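Local coordinates for galacto-N-biose/lacto-N-biose I transporter substrate-binding protein (Bifidobacterium longum, PDB 2Z8F) that binds galacto-N-biose and lacto-N-biose I, and also lacto-N-tetraose, as the solute-binding protein of an ABC transporter, at residues N137-E142 / S266-V271. Residues are numbered along the deposited sequence; the frame is centred on the assembly and turned at random.
Sequences NKAEFE and SGEWQV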
loop_
_atom_site.group_PDB
_atom_site.type_symbol
_atom_site.label_atom_id
_atom_site.label_comp_id
_atom_site.label_asym_id
_atom_site.label_seq_id
_atom_site.Cartn_x
_atom_site.Cartn_y
_atom_site.Cartn_z
ATOM N N ASN A 137 -20.960 -2.882 1.946
ATOM C CA ASN A 137 -22.189 -3.052 1.164
ATOM C C ASN A 137 -23.347 -2.358 1.863
ATOM O O ASN A 137 -23.880 -2.849 2.856
ATOM C CB ASN A 137 -22.497 -4.524 0.893
ATOM C CG ASN A 137 -23.694 -4.688 -0.022
ATOM O OD1 ASN A 137 -24.682 -3.997 0.144
ATOM N ND2 ASN A 137 -23.600 -5.587 -0.994
ATOM N N LYS A 138 -23.721 -1.197 1.325
ATOM C CA LYS A 138 -24.720 -0.342 1.962
ATOM C C LYS A 138 -26.077 -1.037 2.062
ATOM O O LYS A 138 -26.787 -0.877 3.047
ATOM C CB LYS A 138 -24.831 0.989 1.207
ATOM C CG LYS A 138 -25.851 1.938 1.825
ATOM C CD LYS A 138 -25.566 3.385 1.516
ATOM C CE LYS A 138 -26.517 4.276 2.323
ATOM N NZ LYS A 138 -25.961 5.634 2.521
ATOM N N ALA A 139 -26.439 -1.808 1.036
ATOM C CA ALA A 139 -27.699 -2.558 1.045
ATOM C C ALA A 139 -27.756 -3.601 2.168
ATOM O O ALA A 139 -28.793 -3.764 2.820
ATOM C CB ALA A 139 -27.912 -3.226 -0.308
ATOM N N GLU A 140 -26.653 -4.316 2.368
ATOM C CA GLU A 140 -26.587 -5.343 3.410
ATOM C C GLU A 140 -26.551 -4.699 4.804
ATOM O O GLU A 140 -27.107 -5.248 5.755
ATOM C CB GLU A 140 -25.396 -6.277 3.206
ATOM C CG GLU A 140 -25.431 -7.061 1.873
ATOM C CD GLU A 140 -26.441 -8.214 1.832
ATOM O OE1 GLU A 140 -27.149 -8.485 2.833
ATOM O OE2 GLU A 140 -26.513 -8.871 0.761
ATOM N N PHE A 141 -25.901 -3.543 4.920
ATOM C CA PHE A 141 -25.938 -2.788 6.175
ATOM C C PHE A 141 -27.376 -2.445 6.527
ATOM O O PHE A 141 -27.787 -2.573 7.674
ATOM C CB PHE A 141 -25.090 -1.501 6.107
ATOM C CG PHE A 141 -23.654 -1.687 6.551
ATOM C CD1 PHE A 141 -22.875 -2.717 6.030
ATOM C CD2 PHE A 141 -23.066 -0.809 7.463
ATOM C CE1 PHE A 141 -21.556 -2.906 6.420
ATOM C CE2 PHE A 141 -21.722 -0.997 7.873
ATOM C CZ PHE A 141 -20.965 -2.039 7.338
ATOM N N GLU A 142 -28.127 -1.982 5.530
ATOM C CA GLU A 142 -29.528 -1.587 5.735
ATOM C C GLU A 142 -30.379 -2.764 6.198
ATOM O O GLU A 142 -31.166 -2.625 7.130
ATOM C CB GLU A 142 -30.096 -0.934 4.476
ATOM C CG GLU A 142 -29.379 0.386 4.099
ATOM C CD GLU A 142 -29.726 1.568 5.012
ATOM O OE1 GLU A 142 -30.836 1.552 5.611
ATOM O OE2 GLU A 142 -28.890 2.515 5.107
ATOM N N SER A 266 -22.566 -5.697 -6.752
ATOM C CA SER A 266 -22.433 -4.584 -7.691
ATOM C C SER A 266 -23.642 -3.644 -7.625
ATOM O O SER A 266 -24.792 -4.091 -7.658
ATOM C CB SER A 266 -22.237 -5.087 -9.127
ATOM O OG SER A 266 -22.218 -3.996 -10.019
ATOM N N GLY A 267 -23.379 -2.347 -7.531
ATOM C CA GLY A 267 -24.422 -1.358 -7.346
ATOM C C GLY A 267 -24.724 -1.007 -5.897
ATOM O O GLY A 267 -25.426 -0.021 -5.628
ATOM N N GLU A 268 -24.203 -1.801 -4.959
ATOM C CA GLU A 268 -24.534 -1.603 -3.541
ATOM C C GLU A 268 -23.323 -1.240 -2.688
ATOM O O GLU A 268 -23.481 -0.758 -1.564
ATOM C CB GLU A 268 -25.174 -2.860 -2.961
ATOM C CG GLU A 268 -26.342 -3.371 -3.777
ATOM C CD GLU A 268 -26.827 -4.730 -3.324
ATOM O OE1 GLU A 268 -28.038 -4.969 -3.482
ATOM O OE2 GLU A 268 -26.030 -5.563 -2.817
ATOM N N TRP A 269 -22.130 -1.498 -3.212
ATOM C CA TRP A 269 -20.894 -1.167 -2.473
ATOM C C TRP A 269 -20.650 0.334 -2.414
ATOM O O TRP A 269 -21.037 1.080 -3.324
ATOM C CB TRP A 269 -19.680 -1.890 -3.038
ATOM C CG TRP A 269 -19.673 -3.363 -2.786
ATOM C CD1 TRP A 269 -20.162 -4.354 -3.621
ATOM C CD2 TRP A 269 -19.170 -4.030 -1.626
ATOM N NE1 TRP A 269 -19.973 -5.585 -3.040
ATOM C CE2 TRP A 269 -19.368 -5.416 -1.821
ATOM C CE3 TRP A 269 -18.549 -3.590 -0.444
ATOM C CZ2 TRP A 269 -18.974 -6.366 -0.879
ATOM C CZ3 TRP A 269 -18.160 -4.554 0.514
ATOM C CH2 TRP A 269 -18.383 -5.924 0.281
ATOM N N GLN A 270 -20.050 0.774 -1.309
ATOM C CA GLN A 270 -19.692 2.169 -1.105
ATOM C C GLN A 270 -18.311 2.245 -0.461
ATOM O O GLN A 270 -17.842 1.266 0.138
ATOM C CB GLN A 270 -20.696 2.860 -0.171
ATOM C CG GLN A 270 -22.113 2.975 -0.703
ATOM C CD GLN A 270 -22.218 4.029 -1.788
ATOM O OE1 GLN A 270 -22.116 3.728 -2.977
ATOM N NE2 GLN A 270 -22.367 5.271 -1.383
ATOM N N VAL A 271 -17.670 3.408 -0.592
ATOM C CA VAL A 271 -16.415 3.693 0.101
ATOM C C VAL A 271 -16.710 4.760 1.149
ATOM O O VAL A 271 -17.394 5.752 0.866
ATOM C CB VAL A 271 -15.332 4.195 -0.856
ATOM C CG1 VAL A 271 -14.061 4.601 -0.114
ATOM C CG2 VAL A 271 -15.005 3.111 -1.896
HETATM O O HOH W 1 -26.674 -8.097 -2.430
#
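Asn-137 lies against the indole of Trp-269, and this is the tight side of the contact. Asn-137 CB sits 4.1 Å from the centroid of the six-membered ring of Trp-269 and almost exactly on the ring normal, a CH-pi contact over the face, while Asn-137 N comes to 3.5 Å from Trp-269 CE3. Phe-341 and Phe-257 also pack on this indole, and its NE1 is spent on Thr-264 O. Close packing continues at Ala-139, whose CB points at the strand segment and rests 3.5 Å from Glu-268 CD.

With CG anti to the backbone N (chi1 -175°), the Asn-137 amide reaches out beside Glu-268 and works in two directions. Asn-137 ND2 donates to Glu-268 OE2 over 3.0 Å, a nearly straight bond (167°) that lies in the amide plane and meets the carboxylate on its anti side. Asn-137 OD1 accepts from Glu-140 N, also at 3.0 Å, with the donor well above the carbonyl plane; that is the N-cap bond of helix 138-143. The cap stands where a strand becomes a helix: 132-137 is the middle strand of a three-stranded antiparallel sheet in this solute-binding protein, and Asn-137 forms a non-hydrogen-bonded pair with Trp-269 at the start of edge strand 269-273. One residue on, Lys-138 N donates to Glu-268 O (2.9 Å), so Glu-268 grips the helix start through both backbone and carboxylate.

Toward solvent the contact thins. A water bonded at 2.6 Å to Glu-268 OE2 reaches Glu-140 OE2 with a longer bond, probably easing the repulsion between two nearby like charges. The exposed Lys-138 touches Gln-270 through aliphatic carbons alone, Lys-138 CB to Gln-270 CG at 3.9 Å, before its extended chain carries the ammonium away from the strand.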